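Local coordinates for putative dioxygenase (1H-3-hydroxy-4-oxoquinaldine 2,4-dioxygenase) (Mycobacteroides abscessus subsp. abscessus, PDB 6RA3), which cleaves the quinolone ring of the Pseudomonas quinolone signal PQS with dioxygen, giving N-octanoylanthranilate and carbon monoxide, on an alpha/beta-hydrolase fold, at residues W31-R36 with L165-Y170; E142-G147 with D178-A183; R199-L204 with H233-Y238. All coordinates share one frame; numbering follows the deposited sequence.

Contact 1. Residues W31-R36 with L165-Y170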
loop_
_atom_site.group_PDB
_atom_site.type_symbol
_atom_site.label_atom_id
_atom_site.label_comp_id
_atom_site.label_asym_id
_atom_site.label_seq_id
_atom_site.Cartn_x
_atom_site.Cartn_y
_atom_site.Cartn_z
ATOM N N TRP A 31 14.029 1.942 -16.286
ATOM C CA TRP A 31 14.814 1.326 -15.224
ATOM C C TRP A 31 14.738 2.210 -13.999
ATOM O O TRP A 31 14.774 3.426 -14.106
ATOM C CB TRP A 31 16.280 1.122 -15.632
ATOM C CG TRP A 31 16.478 -0.022 -16.502
ATOM C CD1 TRP A 31 16.402 -0.016 -17.847
ATOM C CD2 TRP A 31 16.754 -1.388 -16.117
ATOM N NE1 TRP A 31 16.613 -1.271 -18.330
ATOM C CE2 TRP A 31 16.838 -2.130 -17.289
ATOM C CE3 TRP A 31 16.953 -2.036 -14.898
ATOM C CZ2 TRP A 31 17.125 -3.488 -17.296
ATOM C CZ3 TRP A 31 17.207 -3.383 -14.903
ATOM C CH2 TRP A 31 17.303 -4.097 -16.092
ATOM N N ALA A 32 14.609 1.586 -12.825
ATOM C CA ALA A 32 14.704 2.261 -11.536
ATOM C C ALA A 32 13.473 3.066 -11.180
ATOM O O ALA A 32 13.564 4.013 -10.406
ATOM C CB ALA A 32 15.920 3.199 -11.442
ATOM N N HIS A 33 12.311 2.731 -11.719
ATOM C CA HIS A 33 11.103 3.359 -11.226
ATOM C C HIS A 33 9.963 2.425 -11.565
ATOM O O HIS A 33 10.147 1.402 -12.235
ATOM C CB HIS A 33 10.922 4.804 -11.755
ATOM C CG HIS A 33 10.738 4.920 -13.233
ATOM N ND1 HIS A 33 10.393 6.110 -13.831
ATOM C CD2 HIS A 33 10.863 4.019 -14.236
ATOM C CE1 HIS A 33 10.297 5.936 -15.137
ATOM N NE2 HIS A 33 10.588 4.680 -15.411
ATOM N N ASP A 34 8.791 2.744 -11.021
ATOM C CA ASP A 34 7.719 1.760 -11.014
ATOM C C ASP A 34 6.453 2.301 -11.675
ATOM O O ASP A 34 6.498 3.281 -12.422
ATOM C CB ASP A 34 7.455 1.310 -9.572
ATOM C CG ASP A 34 7.000 2.439 -8.671
ATOM O OD1 ASP A 34 6.816 3.579 -9.159
ATOM O OD2 ASP A 34 6.833 2.189 -7.451
ATOM N N LEU A 35 5.315 1.688 -11.373
ATOM C CA LEU A 35 4.098 1.998 -12.097
ATOM C C LEU A 35 3.602 3.411 -11.817
ATOM O O LEU A 35 2.802 3.936 -12.606
ATOM C CB LEU A 35 3.077 0.899 -11.795
ATOM C CG LEU A 35 2.818 0.479 -10.354
ATOM C CD1 LEU A 35 2.397 1.695 -9.533
ATOM C CD2 LEU A 35 1.760 -0.632 -10.318
ATOM N N ARG A 36 4.125 4.090 -10.789
ATOM C CA ARG A 36 3.858 5.514 -10.597
ATOM C C ARG A 36 4.340 6.380 -11.757
ATOM O O ARG A 36 3.988 7.568 -11.811
ATOM C CB ARG A 36 4.522 6.050 -9.325
ATOM C CG ARG A 36 4.221 5.268 -8.027
ATOM C CD ARG A 36 5.008 5.833 -6.819
ATOM N NE ARG A 36 4.604 7.220 -6.544
ATOM C CZ ARG A 36 3.769 7.610 -5.574
ATOM N NH1 ARG A 36 3.224 6.728 -4.736
ATOM N NH2 ARG A 36 3.475 8.905 -5.434
ATOM N N LEU A 165 9.227 16.799 -11.788
ATOM C CA LEU A 165 10.103 17.059 -10.654
ATOM C C LEU A 165 9.782 16.140 -9.484
ATOM O O LEU A 165 10.681 15.495 -8.934
ATOM C CB LEU A 165 9.989 18.515 -10.219
ATOM C CG LEU A 165 10.632 19.536 -11.150
ATOM C CD1 LEU A 165 10.432 20.901 -10.563
ATOM C CD2 LEU A 165 12.118 19.238 -11.381
ATOM N N ASP A 166 8.508 16.087 -9.072
ATOM C CA ASP A 166 8.135 15.264 -7.926
ATOM C C ASP A 166 8.479 13.798 -8.167
ATOM O O ASP A 166 8.964 13.111 -7.261
ATOM C CB ASP A 166 6.644 15.430 -7.618
ATOM C CG ASP A 166 6.349 16.682 -6.800
ATOM O OD1 ASP A 166 7.294 17.380 -6.385
ATOM O OD2 ASP A 166 5.165 16.973 -6.568
ATOM N N HIS A 167 8.267 13.307 -9.389
ATOM C CA HIS A 167 8.518 11.900 -9.685
ATOM C C HIS A 167 10.001 11.561 -9.572
ATOM O O HIS A 167 10.369 10.489 -9.067
ATOM C CB HIS A 167 8.018 11.585 -11.075
ATOM C CG HIS A 167 8.329 10.200 -11.533
ATOM N ND1 HIS A 167 7.545 9.115 -11.203
ATOM C CD2 HIS A 167 9.313 9.726 -12.329
ATOM C CE1 HIS A 167 8.059 8.028 -11.749
ATOM N NE2 HIS A 167 9.125 8.376 -12.446
ATOM N N VAL A 168 10.863 12.462 -10.044
ATOM C CA VAL A 168 12.304 12.222 -10.021
ATOM C C VAL A 168 12.869 12.402 -8.611
ATOM O O VAL A 168 13.679 11.585 -8.150
ATOM C CB VAL A 168 12.991 13.161 -11.034
ATOM C CG1 VAL A 168 14.505 13.054 -10.920
ATOM C CG2 VAL A 168 12.548 12.829 -12.432
ATOM N N ARG A 169 12.453 13.475 -7.920
ATOM C CA ARG A 169 12.981 13.805 -6.602
ATOM C C ARG A 169 12.447 12.871 -5.512
ATOM O O ARG A 169 13.167 12.551 -4.558
ATOM C CB ARG A 169 12.616 15.244 -6.253
ATOM C CG ARG A 169 13.328 16.312 -7.108
ATOM C CD ARG A 169 13.083 17.732 -6.567
ATOM N NE ARG A 169 11.660 18.085 -6.603
ATOM C CZ ARG A 169 11.157 19.267 -6.247
ATOM N NH1 ARG A 169 11.959 20.236 -5.825
ATOM N NH2 ARG A 169 9.844 19.482 -6.319
ATOM N N TYR A 170 11.186 12.442 -5.623
ATOM C CA TYR A 170 10.453 11.883 -4.487
ATOM C C TYR A 170 9.873 10.487 -4.713
ATOM O O TYR A 170 9.657 9.746 -3.747
ATOM C CB TYR A 170 9.308 12.825 -4.106
ATOM C CG TYR A 170 9.724 14.240 -3.742
ATOM C CD1 TYR A 170 10.825 14.473 -2.937
ATOM C CD2 TYR A 170 8.996 15.343 -4.182
ATOM C CE1 TYR A 170 11.195 15.751 -2.584
ATOM C CE2 TYR A 170 9.369 16.637 -3.825
ATOM C CZ TYR A 170 10.475 16.827 -3.037
ATOM O OH TYR A 170 10.878 18.084 -2.656
HETATM O O HOH W 1 5.322 10.053 -9.761
#
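The loop 31-36, which follows strand 24-28, faces one side of helix 162-170, with the CA atoms of His33 and Val168 9.0 Å apart and those of Arg36 and His167 8.0 Å apart. The gap is bridged by two imidazoles meeting edge against edge: ND1 of His33 and NE2 of His167 share a hydrogen bond of 2.9 Å, and either nitrogen could be the donor. The ring planes stand 64° apart, and NE2 of His167 lies near the plane of the His33 ring. His167 reaches across because its CG is anti to the backbone N (chi1 175°), which carries the ring off the helix toward the loop. Its other nitrogen, ND1, is 2.8 Å from water 1, which sits in the ring plane and bonds weakly to Arg36 O. Within the loop, Asp34 OD1 accepts from Arg36 N at 3.2 Å, an Asx turn. NE2 of His33 accepts from the backbone N-H of Gly30. The His33 side chain is about 7 Å from that of His246, the proton donor/acceptor of the active site. All four ring nitrogens thus have a partner, one a water, which should hold the two imidazoles in their rotation and tie the loop to helix 162-170.

Contact 2. Residues E142-G147 with D178-A183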
loop_
_atom_site.group_PDB
_atom_site.type_symbol
_atom_site.label_atom_id
_atom_site.label_comp_id
_atom_site.label_asym_id
_atom_site.label_seq_id
_atom_site.Cartn_x
_atom_site.Cartn_y
_atom_site.Cartn_z
ATOM N N GLU A 142 31.992 3.628 -6.822
ATOM C CA GLU A 142 32.359 4.878 -6.162
ATOM C C GLU A 142 31.750 6.121 -6.804
ATOM O O GLU A 142 31.777 7.187 -6.184
ATOM C CB GLU A 142 33.892 5.033 -6.121
ATOM C CG GLU A 142 34.593 3.974 -5.288
ATOM C CD GLU A 142 34.976 2.740 -6.099
ATOM O OE1 GLU A 142 35.488 2.896 -7.233
ATOM O OE2 GLU A 142 34.762 1.610 -5.600
ATOM N N ARG A 143 31.203 6.029 -8.014
ATOM C CA ARG A 143 30.714 7.216 -8.708
ATOM C C ARG A 143 29.334 7.024 -9.335
ATOM O O ARG A 143 28.856 7.921 -10.042
ATOM C CB ARG A 143 31.728 7.644 -9.774
ATOM C CG ARG A 143 32.866 8.489 -9.193
ATOM C CD ARG A 143 33.972 8.785 -10.205
ATOM N NE ARG A 143 34.713 7.571 -10.542
ATOM C CZ ARG A 143 35.663 7.024 -9.780
ATOM N NH1 ARG A 143 36.005 7.578 -8.622
ATOM N NH2 ARG A 143 36.270 5.911 -10.176
ATOM N N TRP A 144 28.651 5.914 -9.056
ATOM C CA TRP A 144 27.372 5.675 -9.713
ATOM C C TRP A 144 26.380 6.803 -9.427
ATOM O O TRP A 144 25.614 7.196 -10.310
ATOM C CB TRP A 144 26.806 4.320 -9.288
ATOM C CG TRP A 144 26.272 4.313 -7.885
ATOM C CD1 TRP A 144 26.945 3.979 -6.748
ATOM C CD2 TRP A 144 24.941 4.672 -7.477
ATOM N NE1 TRP A 144 26.119 4.106 -5.656
ATOM C CE2 TRP A 144 24.881 4.523 -6.076
ATOM C CE3 TRP A 144 23.796 5.099 -8.163
ATOM C CZ2 TRP A 144 23.717 4.793 -5.341
ATOM C CZ3 TRP A 144 22.635 5.355 -7.436
ATOM C CH2 TRP A 144 22.612 5.208 -6.033
ATOM N N LYS A 145 26.399 7.358 -8.215
ATOM C CA LYS A 145 25.518 8.482 -7.917
ATOM C C LYS A 145 25.833 9.672 -8.816
ATOM O O LYS A 145 24.924 10.397 -9.244
ATOM C CB LYS A 145 25.637 8.895 -6.446
ATOM C CG LYS A 145 25.210 7.840 -5.453
ATOM C CD LYS A 145 25.391 8.310 -4.013
ATOM C CE LYS A 145 25.066 7.170 -3.025
ATOM N NZ LYS A 145 24.651 7.641 -1.643
ATOM N N GLU A 146 27.119 9.891 -9.106
ATOM C CA GLU A 146 27.502 10.939 -10.046
ATOM C C GLU A 146 26.854 10.704 -11.399
ATOM O O GLU A 146 26.205 11.597 -11.955
ATOM C CB GLU A 146 29.025 10.998 -10.194
ATOM C CG GLU A 146 29.766 11.559 -8.988
ATOM C CD GLU A 146 31.274 11.718 -9.252
ATOM O OE1 GLU A 146 31.660 12.044 -10.401
ATOM O OE2 GLU A 146 32.074 11.509 -8.312
ATOM N N GLY A 147 27.017 9.501 -11.944
ATOM C CA GLY A 147 26.389 9.181 -13.211
ATOM C C GLY A 147 24.884 9.362 -13.177
ATOM O O GLY A 147 24.283 9.809 -14.157
ATOM N N ASP A 178 23.172 -1.457 -7.076
ATOM C CA ASP A 178 22.805 -2.709 -7.742
ATOM C C ASP A 178 21.915 -2.480 -8.977
ATOM O O ASP A 178 22.158 -3.036 -10.054
ATOM C CB ASP A 178 22.109 -3.641 -6.748
ATOM C CG ASP A 178 21.482 -4.852 -7.422
ATOM O OD1 ASP A 178 22.210 -5.820 -7.708
ATOM O OD2 ASP A 178 20.242 -4.859 -7.661
ATOM N N MET A 179 20.860 -1.696 -8.836
ATOM C CA MET A 179 19.913 -1.588 -9.937
ATOM C C MET A 179 20.424 -0.624 -10.997
ATOM O O MET A 179 20.226 -0.858 -12.191
ATOM C CB MET A 179 18.528 -1.135 -9.438
ATOM C CG MET A 179 17.395 -1.362 -10.492
ATOM S SD MET A 179 17.148 -3.032 -10.953
ATOM C CE MET A 179 16.216 -3.690 -9.539
ATOM N N TRP A 180 21.068 0.463 -10.577
ATOM C CA TRP A 180 21.643 1.401 -11.535
ATOM C C TRP A 180 22.795 0.783 -12.324
ATOM O O TRP A 180 22.911 1.008 -13.535
ATOM C CB TRP A 180 22.082 2.655 -10.800
ATOM C CG TRP A 180 20.924 3.518 -10.564
ATOM C CD1 TRP A 180 20.153 3.580 -9.440
ATOM C CD2 TRP A 180 20.351 4.430 -11.501
ATOM N NE1 TRP A 180 19.140 4.492 -9.614
ATOM C CE2 TRP A 180 19.238 5.027 -10.875
ATOM C CE3 TRP A 180 20.672 4.803 -12.812
ATOM C CZ2 TRP A 180 18.447 5.978 -11.515
ATOM C CZ3 TRP A 180 19.890 5.746 -13.443
ATOM C CH2 TRP A 180 18.786 6.323 -12.795
ATOM N N ALA A 181 23.663 0.011 -11.665
ATOM C CA ALA A 181 24.682 -0.733 -12.402
ATOM C C ALA A 181 24.033 -1.689 -13.394
ATOM O O ALA A 181 24.458 -1.775 -14.553
ATOM C CB ALA A 181 25.620 -1.483 -11.434
ATOM N N ARG A 182 22.978 -2.389 -12.986
ATOM C CA ARG A 182 22.354 -3.360 -13.891
ATOM C C ARG A 182 21.737 -2.674 -15.105
ATOM O O ARG A 182 21.809 -3.194 -16.227
ATOM C CB ARG A 182 21.282 -4.179 -13.163
ATOM C CG ARG A 182 20.435 -5.083 -14.072
ATOM C CD ARG A 182 19.516 -5.975 -13.241
ATOM N NE ARG A 182 20.297 -6.691 -12.241
ATOM C CZ ARG A 182 20.321 -6.433 -10.936
ATOM N NH1 ARG A 182 19.568 -5.463 -10.402
ATOM N NH2 ARG A 182 21.126 -7.158 -10.155
ATOM N N ALA A 183 21.099 -1.519 -14.889
ATOM C CA ALA A 183 20.569 -0.731 -15.996
ATOM C C ALA A 183 21.677 -0.401 -16.987
ATOM O O ALA A 183 21.514 -0.580 -18.199
ATOM C CB ALA A 183 19.931 0.549 -15.464
#
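The CE3-CZ3 side of Trp144 meets the CB-CG-CD1 side of Trp180, the two side chains running at about a right angle. CZ3 of Trp144 is 3.7 Å from CD1 of Trp180, while the neighbouring CE3 of Trp144 rests 4.0 Å from CB of Trp180. The six-membered ring of Trp144 and the five-membered ring of Trp180 are tilted by 26°, but their offset, 5.3 Å between centroids, leaves little of one over the other. Trp144 holds its CG between its backbone N and carbonyl carbon (chi1 73°), which helps turn its benzo ring toward helix 177-194. Helices 144-156 and 177-194 belong to the cap inserted between strands 116-120 and 209-214 of the alpha/beta-hydrolase fold, and the tryptophan pair packs the first turn of one against the early turns of the other. CG of Lys145 lies over one face of the Trp144 indole, near its rim, and the ring of Phe177 meets it. NE1 of the buried Trp144 is hydrogen-bonded to Glu86 of the second subunit, so the pair adjoins a subunit interface. Arg182 grips the carboxylate of Asp178 end-on, NH1 to OD2 at 2.9 Å and NH2 to OD1 at 3.0 Å, and its NE forms a salt bridge with Asp68.

Contact 3. Residues R199-L204 with H233-Y238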
loop_
_atom_site.group_PDB
_atom_site.type_symbol
_atom_site.label_atom_id
_atom_site.label_comp_id
_atom_site.label_asym_id
_atom_site.label_seq_id
_atom_site.Cartn_x
_atom_site.Cartn_y
_atom_site.Cartn_z
ATOM N N ARG A 199 17.017 -0.771 -35.756
ATOM C CA ARG A 199 17.495 -2.035 -36.299
ATOM C C ARG A 199 16.839 -3.209 -35.586
ATOM O O ARG A 199 16.476 -4.213 -36.221
ATOM C CB ARG A 199 19.024 -2.098 -36.212
ATOM C CG ARG A 199 19.711 -1.214 -37.263
ATOM C CD ARG A 199 21.231 -1.197 -37.131
ATOM N NE ARG A 199 21.845 -2.498 -37.415
ATOM C CZ ARG A 199 21.979 -3.027 -38.633
ATOM N NH1 ARG A 199 21.529 -2.378 -39.702
ATOM N NH2 ARG A 199 22.554 -4.216 -38.785
ATOM N N ARG A 200 16.644 -3.100 -34.266
ATOM C CA ARG A 200 15.885 -4.139 -33.577
ATOM C C ARG A 200 14.491 -4.273 -34.198
ATOM O O ARG A 200 14.025 -5.391 -34.464
ATOM C CB ARG A 200 15.807 -3.847 -32.070
ATOM C CG ARG A 200 15.507 -5.099 -31.210
ATOM C CD ARG A 200 14.020 -5.521 -31.217
ATOM N NE ARG A 200 13.816 -6.851 -30.625
ATOM C CZ ARG A 200 13.666 -7.979 -31.317
ATOM N NH1 ARG A 200 13.662 -7.959 -32.644
ATOM N NH2 ARG A 200 13.517 -9.134 -30.675
ATOM N N MET A 201 13.832 -3.142 -34.482
ATOM C CA MET A 201 12.481 -3.183 -35.066
ATOM C C MET A 201 12.460 -3.846 -36.445
ATOM O O MET A 201 11.529 -4.606 -36.762
ATOM C CB MET A 201 11.904 -1.777 -35.172
ATOM C CG MET A 201 11.652 -1.128 -33.832
ATOM S SD MET A 201 10.758 0.394 -33.984
ATOM C CE MET A 201 11.818 1.701 -33.423
ATOM N N GLU A 202 13.457 -3.543 -37.294
ATOM C CA GLU A 202 13.505 -4.145 -38.623
ATOM C C GLU A 202 13.755 -5.643 -38.554
ATOM O O GLU A 202 13.431 -6.364 -39.509
ATOM C CB GLU A 202 14.575 -3.470 -39.485
ATOM C CG GLU A 202 14.415 -1.949 -39.630
ATOM C CD GLU A 202 15.451 -1.328 -40.577
ATOM O OE1 GLU A 202 15.321 -1.513 -41.805
ATOM O OE2 GLU A 202 16.392 -0.654 -40.096
ATOM N N ALA A 203 14.303 -6.135 -37.445
ATOM C CA ALA A 203 14.487 -7.566 -37.270
ATOM C C ALA A 203 13.217 -8.289 -36.821
ATOM O O ALA A 203 13.248 -9.516 -36.657
ATOM C CB ALA A 203 15.609 -7.811 -36.266
ATOM N N LEU A 204 12.104 -7.577 -36.620
ATOM C CA LEU A 204 10.873 -8.220 -36.160
ATOM C C LEU A 204 10.299 -9.106 -37.249
ATOM O O LEU A 204 10.115 -8.658 -38.387
ATOM C CB LEU A 204 9.842 -7.166 -35.750
ATOM C CG LEU A 204 10.120 -6.433 -34.437
ATOM C CD1 LEU A 204 9.282 -5.175 -34.337
ATOM C CD2 LEU A 204 9.891 -7.368 -33.241
ATOM N N HIS A 233 8.701 1.973 -43.825
ATOM C CA HIS A 233 7.955 0.958 -43.080
ATOM C C HIS A 233 6.566 1.501 -42.775
ATOM O O HIS A 233 6.441 2.412 -41.928
ATOM C CB HIS A 233 8.672 0.581 -41.784
ATOM C CG HIS A 233 10.014 -0.060 -41.992
ATOM N ND1 HIS A 233 11.198 0.621 -41.808
ATOM C CD2 HIS A 233 10.355 -1.316 -42.363
ATOM C CE1 HIS A 233 12.212 -0.187 -42.057
ATOM N NE2 HIS A 233 11.729 -1.371 -42.389
ATOM N N PRO A 234 5.520 1.007 -43.447
ATOM C CA PRO A 234 4.159 1.476 -43.132
ATOM C C PRO A 234 3.783 1.320 -41.667
ATOM O O PRO A 234 3.045 2.161 -41.146
ATOM C CB PRO A 234 3.272 0.603 -44.037
ATOM C CG PRO A 234 4.160 0.237 -45.189
ATOM C CD PRO A 234 5.528 0.050 -44.571
ATOM N N TRP A 235 4.274 0.278 -40.982
ATOM C CA TRP A 235 3.830 -0.004 -39.617
ATOM C C TRP A 235 4.402 0.950 -38.583
ATOM O O TRP A 235 3.975 0.903 -37.426
ATOM C CB TRP A 235 4.185 -1.441 -39.220
ATOM C CG TRP A 235 5.527 -1.908 -39.657
ATOM C CD1 TRP A 235 5.805 -2.696 -40.740
ATOM C CD2 TRP A 235 6.787 -1.632 -39.024
ATOM N NE1 TRP A 235 7.161 -2.927 -40.820
ATOM C CE2 TRP A 235 7.784 -2.287 -39.777
ATOM C CE3 TRP A 235 7.166 -0.899 -37.891
ATOM C CZ2 TRP A 235 9.138 -2.230 -39.432
ATOM C CZ3 TRP A 235 8.516 -0.838 -37.554
ATOM C CH2 TRP A 235 9.480 -1.500 -38.321
ATOM N N PHE A 236 5.341 1.804 -38.954
ATOM C CA PHE A 236 5.976 2.709 -38.015
ATOM C C PHE A 236 5.398 4.100 -38.180
ATOM O O PHE A 236 5.153 4.558 -39.298
ATOM C CB PHE A 236 7.499 2.749 -38.214
ATOM C CG PHE A 236 8.221 3.626 -37.219
ATOM C CD1 PHE A 236 8.695 3.098 -36.017
ATOM C CD2 PHE A 236 8.433 4.974 -37.477
ATOM C CE1 PHE A 236 9.385 3.917 -35.098
ATOM C CE2 PHE A 236 9.110 5.793 -36.567
ATOM C CZ PHE A 236 9.580 5.274 -35.372
ATOM N N SER A 237 5.175 4.757 -37.053
ATOM C CA SER A 237 4.783 6.154 -36.995
ATOM C C SER A 237 5.454 6.740 -35.777
ATOM O O SER A 237 6.026 6.020 -34.955
ATOM C CB SER A 237 3.257 6.342 -36.889
ATOM O OG SER A 237 2.756 5.690 -35.726
ATOM N N TYR A 238 5.349 8.051 -35.639
ATOM C CA TYR A 238 6.078 8.748 -34.596
ATOM C C TYR A 238 5.509 10.151 -34.474
ATOM O O TYR A 238 4.769 10.623 -35.340
ATOM C CB TYR A 238 7.584 8.815 -34.905
ATOM C CG TYR A 238 7.950 9.902 -35.906
ATOM C CD1 TYR A 238 8.226 11.199 -35.481
ATOM C CD2 TYR A 238 7.990 9.634 -37.270
ATOM C CE1 TYR A 238 8.552 12.194 -36.377
ATOM C CE2 TYR A 238 8.322 10.626 -38.186
ATOM C CZ TYR A 238 8.601 11.904 -37.729
ATOM O OH TYR A 238 8.932 12.894 -38.625
#
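Met201, near the end of helix 197-202, packs on Trp235 and Phe236 where the chain enters the edge strand 236-240 of the alpha/beta-hydrolase sheet; its sulfur makes a Met-aromatic contact. Followed outward, its CB lies 4.0 Å from CH2 of Trp235, meeting the far corner of the indole. CG, anti to the carbonyl carbon (chi1 -66°), carries the chain on toward Phe236. There SD stands 5.0 Å from the centroid of the phenyl ring, well off its normal, with CE1 as its nearest ring atom. The chain bends at chi3, and the terminal CE reaches the same corner, 3.7 Å from CE1 of Phe236. Leu103 of helix 99-109 and Ile210 of strand 209-214 also touch Met201, so its side chain is packed between that helix, that strand and the aromatic pair.

A type I turn from His233 to Phe236, with Phe236 N bonded to His233 O at 3.2 Å, brings His233 up beside Trp235. Within it Trp235 CH2 lies over one face of the His233 ring, toward its rim. Nearer the surface, Glu202 crosses His233 at about a right angle, carboxylate and imidazole planes 73° apart, and its OE1 comes in at the ring edge, 3.4 Å from CE1 of His233.

Contacts 1 and 2 are neighbours, their centres 16 Å apart, and their segments alternate along the chain: 31-36, 142-147, 165-170, then 178-183. Contact 2 joins helices 144-156 and 177-194, contact 1 joins helix 162-170 to the loop after strand 24-28, and Trp31 and Ala32 link that loop to helix 177-194 by packing on Ala183, Arg182 and Trp180. This lies close to the active site, and both contacts adjoin the second subunit. Contact 3 comes later in the chain, on helix 197-202 and the outermost strand 236-240, away from the cap helices. Its centre is 29 Å from that of contact 1, on the opposite side of the chain's centre, and 31 Å from that of contact 2.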